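PDB 6XEP: thiamine-monophosphate kinase from Stenotrophomonas maltophilia, which probably catalyses the ATP-dependent phosphorylation of thiamine monophosphate to thiamine diphosphate, the active form of vitamin B1. Local coordinates for residues 47-58 with 135-146; 69-80 with 201-209. All blocks are in the same frame, centred on the assembly; numbering follows the deposited sequence. Where two conformers were deposited one is given.

How the contacts relate
The two contacts lie about 12 Å apart, centre to centre, and their segments alternate along the chain: 47-58, 69-80, 135-146, 201-209. Contact 1 is a strand pair in the four-stranded sheet of the N-terminal, PurM-like part. Contact 2 joins helix 68-85, which follows strand 48-57 in the chain and packs on that sheet, to the segment between helices 192-202 and 208-214 of the C-terminal part. Helix 68-85 thus belongs to contact 2 and packs against contact 1. Thr75 packs on Val139, and the Asn79 amide reaches Thr52 and, weakly, the carbonyl of Val139. The sheet with its predicted magnesium ligands is thus tied through one helix to the C-terminal part.

Contact 1: residues 47-58 with 135-146; sequences EQLVVTADTLNS and LSLSVTAMGQVG
Asn57 and Ser136 meet at one end of an antiparallel strand pair, where the serine hydroxyl gives a hydrogen bond, OG to Asn57 OD1 2.5 Å, nearly along the axis of the amide C=O. Ser136 OG lies anti to its own backbone N (chi1 179°), which also brings it against the methyl of Thr55, 3.2 Å from CG2. The next non-hydrogen-bonded pair is joined hydroxyl to hydroxyl, Thr55 OG1 to Ser138 OG at 2.8 Å, with either oxygen able to donate. Further along the same face, Val51 CG1 presses diagonally on the methyl CG2 of Thr140 at 3.4 Å, tighter than usual for two carbons, while Val51 lies side by side with its true partner Met142. Leu49 and Gln144 likewise lie side by side, pointing the same way, with Leu49 CD2 3.6 Å from Gln144 CG. Glu47 crosses Gln144 at about a right angle, its OE1 3.2 Å from Gln144 CB and its carboxylate turned 61° from the amide plane; Arg44 takes the other carboxylate oxygen and, by its backbone N, Gln144 OE1. Between these pairs run ten near-straight ladder bonds from Gln48 to Val145 through Leu56 to Leu137, and Ser58 N adds a bond to Leu135 O.
This face meets the second subunit, where Thr140 OG1 bonds its own counterpart and the Asn57 amide nitrogen bonds Arg132 O and Ser98 OG of that subunit, much as N-terminal sheets meet in dimers of PurM-like proteins. The opposite face, with Val139 and Leu137, packs on helices 68-85 and 104-120. There Asn79 holds the Thr52 hydroxyl, and the carboxylate of Asp54 lies close to that of Asp82, an otherwise unfavourable approach consistent with the magnesium sites predicted for these residues.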
loop_
_atom_site.group_PDB
_atom_site.type_symbol
_atom_site.label_atom_id
_atom_site.label_comp_id
_atom_site.label_asym_id
_atom_site.label_seq_id
_atom_site.Cartn_x
_atom_site.Cartn_y
_atom_site.Cartn_z
ATOM N N GLU A 47 9.386 19.559 -5.230
ATOM C CA GLU A 47 9.675 18.214 -5.696
ATOM C C GLU A 47 8.377 17.481 -6.006
ATOM O O GLU A 47 7.291 17.869 -5.568
ATOM C CB GLU A 47 10.512 17.438 -4.667
ATOM C CG GLU A 47 11.893 18.062 -4.507
ATOM C CD GLU A 47 12.914 17.156 -3.849
ATOM O OE1 GLU A 47 12.594 15.984 -3.578
ATOM O OE2 GLU A 47 14.046 17.628 -3.594
ATOM N N GLN A 48 8.498 16.434 -6.804
ATOM C CA GLN A 48 7.362 15.583 -7.119
ATOM C C GLN A 48 7.480 14.264 -6.375
ATOM O O GLN A 48 8.581 13.792 -6.075
ATOM C CB GLN A 48 7.259 15.355 -8.625
ATOM C CG GLN A 48 6.848 16.620 -9.366
ATOM C CD GLN A 48 7.110 16.537 -10.841
ATOM O OE1 GLN A 48 8.236 16.279 -11.269
ATOM N NE2 GLN A 48 6.066 16.734 -11.638
ATOM N N LEU A 49 6.324 13.674 -6.067
ATOM C CA LEU A 49 6.258 12.379 -5.411
ATOM C C LEU A 49 6.107 11.277 -6.442
ATOM O O LEU A 49 5.354 11.420 -7.409
ATOM C CB LEU A 49 5.061 12.289 -4.465
ATOM C CG LEU A 49 5.024 12.949 -3.113
ATOM C CD1 LEU A 49 3.672 12.599 -2.502
ATOM C CD2 LEU A 49 6.138 12.388 -2.298
ATOM N N VAL A 50 6.783 10.163 -6.206
ATOM C CA VAL A 50 6.541 8.942 -6.965
ATOM C C VAL A 50 6.294 7.831 -5.967
ATOM O O VAL A 50 6.857 7.818 -4.869
ATOM C CB VAL A 50 7.690 8.551 -7.916
ATOM C CG1 VAL A 50 7.876 9.600 -8.939
ATOM C CG2 VAL A 50 8.960 8.351 -7.166
ATOM N N VAL A 51 5.431 6.900 -6.341
ATOM C CA VAL A 51 4.927 5.916 -5.401
ATOM C C VAL A 51 5.044 4.550 -6.043
ATOM O O VAL A 51 4.695 4.383 -7.221
ATOM C CB VAL A 51 3.466 6.203 -5.013
ATOM C CG1 VAL A 51 3.004 5.202 -4.003
ATOM C CG2 VAL A 51 3.335 7.614 -4.455
ATOM N N THR A 52 5.536 3.583 -5.278
ATOM C CA THR A 52 5.670 2.203 -5.714
ATOM C C THR A 52 4.949 1.302 -4.729
ATOM O O THR A 52 4.818 1.640 -3.556
ATOM C CB THR A 52 7.137 1.755 -5.803
ATOM O OG1 THR A 52 7.709 1.709 -4.493
ATOM C CG2 THR A 52 7.939 2.702 -6.656
ATOM N N ALA A 53 4.496 0.146 -5.207
ATOM C CA ALA A 53 3.816 -0.777 -4.314
ATOM C C ALA A 53 4.090 -2.185 -4.801
ATOM O O ALA A 53 4.048 -2.442 -6.002
ATOM C CB ALA A 53 2.303 -0.542 -4.264
ATOM N N ASP A 54 4.362 -3.082 -3.861
ATOM C CA ASP A 54 4.673 -4.474 -4.162
ATOM C C ASP A 54 4.101 -5.325 -3.045
ATOM O O ASP A 54 4.108 -4.911 -1.884
ATOM C CB ASP A 54 6.184 -4.709 -4.264
ATOM C CG ASP A 54 6.825 -3.950 -5.416
ATOM O OD1 ASP A 54 7.359 -2.844 -5.166
ATOM O OD2 ASP A 54 6.791 -4.449 -6.573
ATOM N N THR A 55 3.594 -6.503 -3.389
ATOM C CA THR A 55 3.145 -7.453 -2.382
ATOM C C THR A 55 4.015 -8.692 -2.485
ATOM O O THR A 55 4.265 -9.173 -3.589
ATOM C CB THR A 55 1.671 -7.820 -2.566
ATOM O OG1 THR A 55 0.860 -6.666 -2.315
ATOM C CG2 THR A 55 1.283 -8.938 -1.603
ATOM N N LEU A 56 4.495 -9.183 -1.348
ATOM C CA LEU A 56 5.189 -10.464 -1.290
ATOM C C LEU A 56 4.297 -11.439 -0.544
ATOM O O LEU A 56 3.876 -11.161 0.586
ATOM C CB LEU A 56 6.556 -10.352 -0.614
ATOM C CG LEU A 56 7.714 -9.877 -1.516
ATOM C CD1 LEU A 56 7.508 -8.478 -2.055
ATOM C CD2 LEU A 56 9.032 -9.967 -0.771
ATOM N N ASN A 57 4.007 -12.570 -1.178
ATOM C CA ASN A 57 3.145 -13.603 -0.623
ATOM C C ASN A 57 3.951 -14.849 -0.297
ATOM O O ASN A 57 4.787 -15.282 -1.099
ATOM C CB ASN A 57 2.041 -13.956 -1.613
ATOM C CG ASN A 57 1.097 -12.810 -1.810
ATOM O OD1 ASN A 57 0.726 -12.166 -0.837
ATOM N ND2 ASN A 57 0.744 -12.508 -3.060
ATOM N N SER A 58 3.661 -15.428 0.876
ATOM C CA SER A 58 4.335 -16.632 1.349
ATOM C C SER A 58 4.169 -17.779 0.360
ATOM O O SER A 58 3.068 -18.045 -0.138
ATOM C CB SER A 58 3.781 -17.028 2.726
ATOM O OG SER A 58 4.367 -18.235 3.199
ATOM N N LEU A 135 -0.276 -15.306 4.949
ATOM C CA LEU A 135 0.865 -14.420 5.118
ATOM C C LEU A 135 1.146 -13.648 3.832
ATOM O O LEU A 135 1.490 -14.231 2.800
ATOM C CB LEU A 135 2.095 -15.222 5.556
ATOM C CG LEU A 135 3.379 -14.434 5.772
ATOM C CD1 LEU A 135 3.208 -13.354 6.835
ATOM C CD2 LEU A 135 4.530 -15.384 6.136
ATOM N N SER A 136 0.990 -12.334 3.907
ATOM C CA SER A 136 1.138 -11.457 2.752
ATOM C C SER A 136 1.587 -10.105 3.269
ATOM O O SER A 136 1.033 -9.598 4.252
ATOM C CB SER A 136 -0.173 -11.322 1.969
ATOM O OG SER A 136 -0.036 -10.439 0.857
ATOM N N LEU A 137 2.594 -9.543 2.622
ATOM C CA LEU A 137 3.203 -8.288 3.034
ATOM C C LEU A 137 3.139 -7.332 1.857
ATOM O O LEU A 137 3.730 -7.597 0.802
ATOM C CB LEU A 137 4.649 -8.515 3.481
ATOM C CG LEU A 137 4.713 -9.650 4.513
ATOM C CD1 LEU A 137 5.032 -11.035 3.968
ATOM C CD2 LEU A 137 5.652 -9.329 5.547
ATOM N N SER A 138 2.412 -6.237 2.020
ATOM C CA SER A 138 2.260 -5.254 0.956
ATOM C C SER A 138 2.863 -3.942 1.431
ATOM O O SER A 138 2.440 -3.399 2.455
ATOM C CB SER A 138 0.790 -5.066 0.588
ATOM O OG SER A 138 0.669 -4.386 -0.652
ATOM N N VAL A 139 3.845 -3.431 0.693
ATOM C CA VAL A 139 4.513 -2.193 1.065
ATOM C C VAL A 139 4.279 -1.168 -0.031
ATOM O O VAL A 139 4.345 -1.478 -1.225
ATOM C CB VAL A 139 6.021 -2.376 1.317
ATOM C CG1 VAL A 139 6.730 -1.012 1.366
ATOM C CG2 VAL A 139 6.245 -3.073 2.617
ATOM N N THR A 140 3.957 0.045 0.383
ATOM C CA THR A 140 3.888 1.181 -0.511
ATOM C C THR A 140 5.001 2.115 -0.090
ATOM O O THR A 140 5.078 2.479 1.084
ATOM C CB THR A 140 2.531 1.876 -0.419
ATOM O OG1 THR A 140 1.509 0.941 -0.757
ATOM C CG2 THR A 140 2.443 3.023 -1.403
ATOM N N ALA A 141 5.867 2.482 -1.030
ATOM C CA ALA A 141 6.981 3.366 -0.734
ATOM C C ALA A 141 6.851 4.645 -1.550
ATOM O O ALA A 141 6.549 4.610 -2.746
ATOM C CB ALA A 141 8.312 2.690 -1.013
ATOM N N MET A 142 7.076 5.773 -0.893
ATOM C CA MET A 142 6.960 7.093 -1.501
ATOM C C MET A 142 8.339 7.729 -1.546
ATOM O O MET A 142 9.012 7.808 -0.518
ATOM C CB MET A 142 6.008 7.992 -0.706
ATOM C CG MET A 142 4.529 7.698 -0.893
ATOM S SD MET A 142 3.661 7.624 0.687
ATOM C CE MET A 142 4.374 6.120 1.315
ATOM N N GLY A 143 8.754 8.176 -2.739
ATOM C CA GLY A 143 10.016 8.857 -2.919
ATOM C C GLY A 143 9.767 10.214 -3.564
ATOM O O GLY A 143 8.660 10.512 -4.009
ATOM N N GLN A 144 10.811 11.040 -3.610
ATOM C CA GLN A 144 10.675 12.374 -4.172
ATOM C C GLN A 144 11.757 12.616 -5.212
ATOM O O GLN A 144 12.867 12.092 -5.094
ATOM C CB GLN A 144 10.727 13.429 -3.062
ATOM C CG GLN A 144 9.587 13.228 -2.080
ATOM C CD GLN A 144 9.517 14.287 -1.015
ATOM O OE1 GLN A 144 8.767 15.264 -1.140
ATOM N NE2 GLN A 144 10.278 14.092 0.058
ATOM N N VAL A 145 11.417 13.400 -6.237
ATOM C CA VAL A 145 12.349 13.735 -7.312
ATOM C C VAL A 145 12.214 15.211 -7.657
ATOM O O VAL A 145 11.104 15.751 -7.699
ATOM C CB VAL A 145 12.113 12.889 -8.583
ATOM C CG1 VAL A 145 12.452 11.454 -8.344
ATOM C CG2 VAL A 145 10.674 13.031 -9.065
ATOM N N GLY A 146 13.346 15.865 -7.908
ATOM C CA GLY A 146 13.299 17.217 -8.429
ATOM C C GLY A 146 12.733 17.230 -9.836
ATOM O O GLY A 146 12.624 16.201 -10.500
HETATM O O HOH W 1 -0.350 -15.038 0.724
#

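Contact 2: residues 69-80 with 201-209; sequences FDIGWKTLAVNL and LLRPTPRVT
Asp70 OD1 is gripped twice by the guanidinium of Arg203: NE reaches it at 2.8 Å, and NH2 adds a weak bond to the same atom. The acid oxygen lies in the guanidinium plane, at its edge, while CE1 of Phe69 stands over one face, 3.4 Å from NE, with ring and guanidinium planes 73° apart. Nearer the backbone, Arg203 CB sits over the five-membered ring of Trp73 in a CH-pi contact, 3.8 Å from its centroid. A chi1 of -179° swings the indole away from the backbone N of Trp73, and NE1 then gives, in the ring plane, to Pro204 O at 2.9 Å. Fully extended, Lys74 runs past the Pro204 ring to the end of helix 192-202, where NZ bonds Leu201 O at 3.0 Å; it also forms a salt bridge with Asp274, its strongest partner, a predicted substrate ligand. Beyond the polar part, Pro206 wedges against Ala77 and Leu80, its CB 3.7 Å from Leu80 CB, and Val208 closes the row. Helix 68-85 is thereby sandwiched, with the 201-209 segment along one flank, helix 104-120 beside Trp73 and Ala77, and strands 48-57 and 136-145 against Thr75.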
loop_
_atom_site.group_PDB
_atom_site.type_symbol
_atom_site.label_atom_id
_atom_site.label_comp_id
_atom_site.label_asym_id
_atom_site.label_seq_id
_atom_site.Cartn_x
_atom_site.Cartn_y
_atom_site.Cartn_z
ATOM N N PHE A 69 13.109 -11.994 9.768
ATOM C CA PHE A 69 14.018 -10.886 9.459
ATOM C C PHE A 69 14.209 -10.733 7.954
ATOM O O PHE A 69 14.212 -9.619 7.428
ATOM C CB PHE A 69 15.368 -11.111 10.151
ATOM C CG PHE A 69 16.397 -10.033 9.883
ATOM C CD1 PHE A 69 17.170 -10.057 8.740
ATOM C CD2 PHE A 69 16.622 -9.037 10.812
ATOM C CE1 PHE A 69 18.105 -9.074 8.496
ATOM C CE2 PHE A 69 17.567 -8.051 10.595
ATOM C CZ PHE A 69 18.308 -8.069 9.432
ATOM N N ASP A 70 14.391 -11.841 7.249
ATOM C CA ASP A 70 14.649 -11.764 5.808
ATOM C C ASP A 70 13.410 -11.342 5.035
ATOM O O ASP A 70 13.518 -10.644 4.017
ATOM C CB ASP A 70 15.173 -13.119 5.344
ATOM C CG ASP A 70 16.412 -13.524 6.114
ATOM O OD1 ASP A 70 17.266 -12.634 6.329
ATOM O OD2 ASP A 70 16.528 -14.702 6.531
ATOM N N ILE A 71 12.229 -11.752 5.499
ATOM C CA ILE A 71 10.993 -11.280 4.890
ATOM C C ILE A 71 10.863 -9.774 5.066
ATOM O O ILE A 71 10.481 -9.056 4.135
ATOM C CB ILE A 71 9.783 -12.025 5.484
ATOM C CG1 ILE A 71 9.871 -13.513 5.161
ATOM C CG2 ILE A 71 8.496 -11.471 4.908
ATOM C CD1 ILE A 71 8.813 -14.334 5.894
ATOM N N GLY A 72 11.172 -9.271 6.265
ATOM C CA GLY A 72 11.110 -7.835 6.491
ATOM C C GLY A 72 12.077 -7.061 5.617
ATOM O O GLY A 72 11.713 -6.043 5.012
ATOM N N TRP A 73 13.311 -7.542 5.516
ATOM C CA TRP A 73 14.297 -6.901 4.648
ATOM C C TRP A 73 13.837 -6.911 3.190
ATOM O O TRP A 73 13.774 -5.865 2.528
ATOM C CB TRP A 73 15.641 -7.622 4.794
ATOM C CG TRP A 73 16.781 -7.050 3.964
ATOM C CD1 TRP A 73 16.939 -7.128 2.601
ATOM C CD2 TRP A 73 17.922 -6.336 4.458
ATOM N NE1 TRP A 73 18.116 -6.505 2.226
ATOM C CE2 TRP A 73 18.731 -6.009 3.341
ATOM C CE3 TRP A 73 18.339 -5.943 5.734
ATOM C CZ2 TRP A 73 19.920 -5.303 3.467
ATOM C CZ3 TRP A 73 19.533 -5.235 5.853
ATOM C CH2 TRP A 73 20.296 -4.918 4.724
ATOM N N LYS A 74 13.507 -8.093 2.670
ATOM C CA LYS A 74 13.274 -8.211 1.241
ATOM C C LYS A 74 12.007 -7.482 0.824
ATOM O O LYS A 74 11.969 -6.873 -0.251
ATOM C CB LYS A 74 13.225 -9.688 0.827
ATOM C CG LYS A 74 13.107 -9.839 -0.690
ATOM C CD LYS A 74 13.534 -11.232 -1.174
ATOM C CE LYS A 74 13.564 -11.253 -2.700
ATOM N NZ LYS A 74 14.017 -12.552 -3.263
ATOM N N THR A 75 10.973 -7.492 1.684
ATOM C CA THR A 75 9.740 -6.782 1.333
ATOM C C THR A 75 10.026 -5.307 1.056
ATOM O O THR A 75 9.575 -4.748 0.047
ATOM C CB THR A 75 8.704 -6.956 2.457
ATOM O OG1 THR A 75 8.365 -8.343 2.562
ATOM C CG2 THR A 75 7.431 -6.218 2.117
ATOM N N LEU A 76 10.833 -4.674 1.904
ATOM C CA LEU A 76 11.193 -3.281 1.653
ATOM C C LEU A 76 12.183 -3.152 0.493
ATOM O O LEU A 76 12.102 -2.199 -0.287
ATOM C CB LEU A 76 11.774 -2.657 2.917
ATOM C CG LEU A 76 12.275 -1.216 2.826
ATOM C CD1 LEU A 76 11.140 -0.253 2.415
ATOM C CD2 LEU A 76 12.868 -0.811 4.177
ATOM N N ALA A 77 13.134 -4.082 0.376
ATOM C CA ALA A 77 14.155 -3.976 -0.660
ATOM C C ALA A 77 13.547 -3.925 -2.062
ATOM O O ALA A 77 14.059 -3.218 -2.937
ATOM C CB ALA A 77 15.132 -5.148 -0.557
ATOM N N VAL A 78 12.480 -4.687 -2.303
ATOM C CA VAL A 78 11.835 -4.659 -3.617
ATOM C C VAL A 78 11.386 -3.241 -3.960
ATOM O O VAL A 78 11.607 -2.745 -5.069
ATOM C CB VAL A 78 10.658 -5.650 -3.658
ATOM C CG1 VAL A 78 9.961 -5.546 -5.000
ATOM C CG2 VAL A 78 11.177 -7.054 -3.436
ATOM N N ASN A 79 10.755 -2.564 -3.002
ATOM C CA ASN A 79 10.247 -1.219 -3.252
ATOM C C ASN A 79 11.371 -0.211 -3.407
ATOM O O ASN A 79 11.290 0.707 -4.236
ATOM C CB ASN A 79 9.330 -0.808 -2.108
ATOM C CG ASN A 79 8.014 -1.508 -2.166
ATOM O OD1 ASN A 79 7.868 -2.627 -1.673
ATOM N ND2 ASN A 79 7.040 -0.875 -2.805
ATOM N N LEU A 80 12.406 -0.328 -2.575
ATOM C CA LEU A 80 13.526 0.587 -2.686
ATOM C C LEU A 80 14.243 0.411 -4.014
ATOM O O LEU A 80 14.748 1.384 -4.578
ATOM C CB LEU A 80 14.489 0.375 -1.524
ATOM C CG LEU A 80 13.982 0.824 -0.159
ATOM C CD1 LEU A 80 15.026 0.526 0.927
ATOM C CD2 LEU A 80 13.623 2.325 -0.184
ATOM N N LEU A 201 19.681 -14.088 -2.359
ATOM C CA LEU A 201 18.262 -14.383 -2.513
ATOM C C LEU A 201 17.457 -13.764 -1.376
ATOM O O LEU A 201 16.402 -13.159 -1.606
ATOM C CB LEU A 201 18.035 -15.901 -2.555
ATOM C CG LEU A 201 16.561 -16.340 -2.615
ATOM C CD1 LEU A 201 15.847 -15.764 -3.833
ATOM C CD2 LEU A 201 16.424 -17.857 -2.582
ATOM N N LEU A 202 17.932 -13.931 -0.133
ATOM C CA LEU A 202 17.135 -13.532 1.027
ATOM C C LEU A 202 17.200 -12.032 1.278
ATOM O O LEU A 202 16.199 -11.428 1.681
ATOM C CB LEU A 202 17.611 -14.274 2.280
ATOM C CG LEU A 202 17.471 -15.792 2.229
ATOM C CD1 LEU A 202 17.978 -16.341 3.554
ATOM C CD2 LEU A 202 16.020 -16.184 1.989
ATOM N N ARG A 203 18.358 -11.414 1.064
ATOM C CA ARG A 203 18.567 -10.015 1.434
ATOM C C ARG A 203 19.222 -9.268 0.281
ATOM O O ARG A 203 20.383 -8.844 0.394
ATOM C CB ARG A 203 19.439 -9.897 2.682
ATOM C CG ARG A 203 18.828 -10.399 3.964
ATOM C CD ARG A 203 19.808 -10.121 5.138
ATOM N NE ARG A 203 19.572 -11.116 6.165
ATOM C CZ ARG A 203 20.481 -11.555 7.010
ATOM N NH1 ARG A 203 21.718 -11.071 6.980
ATOM N NH2 ARG A 203 20.139 -12.469 7.905
ATOM N N PRO A 204 18.510 -9.069 -0.820
ATOM C CA PRO A 204 19.083 -8.293 -1.933
ATOM C C PRO A 204 19.373 -6.864 -1.484
ATOM O O PRO A 204 18.715 -6.334 -0.590
ATOM C CB PRO A 204 17.981 -8.342 -2.999
ATOM C CG PRO A 204 16.708 -8.494 -2.222
ATOM C CD PRO A 204 17.102 -9.425 -1.072
ATOM N N THR A 205 20.361 -6.224 -2.135
ATOM C CA THR A 205 20.750 -4.866 -1.750
ATOM C C THR A 205 20.205 -3.848 -2.752
ATOM O O THR A 205 20.710 -3.789 -3.893
ATOM C CB THR A 205 22.273 -4.755 -1.656
ATOM O OG1 THR A 205 22.769 -5.755 -0.748
ATOM C CG2 THR A 205 22.666 -3.376 -1.123
ATOM N N PRO A 206 19.217 -3.024 -2.395
ATOM C CA PRO A 206 18.717 -2.035 -3.360
ATOM C C PRO A 206 19.751 -0.943 -3.566
ATOM O O PRO A 206 20.335 -0.455 -2.605
ATOM C CB PRO A 206 17.447 -1.494 -2.699
ATOM C CG PRO A 206 17.720 -1.619 -1.192
ATOM C CD PRO A 206 18.534 -2.920 -1.083
ATOM N N ARG A 207 19.990 -0.575 -4.826
ATOM C CA ARG A 207 21.095 0.334 -5.121
ATOM C C ARG A 207 20.610 1.785 -5.132
ATOM O O ARG A 207 20.700 2.501 -6.134
ATOM C CB ARG A 207 21.764 -0.052 -6.437
ATOM C CG ARG A 207 22.147 -1.527 -6.513
ATOM C CD ARG A 207 23.161 -1.914 -5.423
ATOM N NE ARG A 207 23.664 -3.256 -5.693
ATOM C CZ ARG A 207 24.466 -3.933 -4.886
ATOM N NH1 ARG A 207 24.869 -3.380 -3.732
ATOM N NH2 ARG A 207 24.848 -5.163 -5.236
ATOM N N VAL A 208 20.088 2.209 -3.974
ATOM C CA VAL A 208 19.495 3.546 -3.863
ATOM C C VAL A 208 20.553 4.627 -4.092
ATOM O O VAL A 208 20.327 5.597 -4.829
ATOM C CB VAL A 208 18.800 3.721 -2.498
ATOM C CG1 VAL A 208 18.214 5.122 -2.391
ATOM C CG2 VAL A 208 17.686 2.663 -2.301
ATOM N N THR A 209 21.716 4.495 -3.447
ATOM C CA THR A 209 22.746 5.524 -3.609
ATOM C C THR A 209 23.169 5.661 -5.070
ATOM O O THR A 209 23.312 6.779 -5.582
ATOM C CB THR A 209 23.959 5.211 -2.725
ATOM O OG1 THR A 209 23.520 5.070 -1.372
ATOM C CG2 THR A 209 24.960 6.346 -2.791
HETATM O O HOH W 2 13.817 -12.832 1.995
#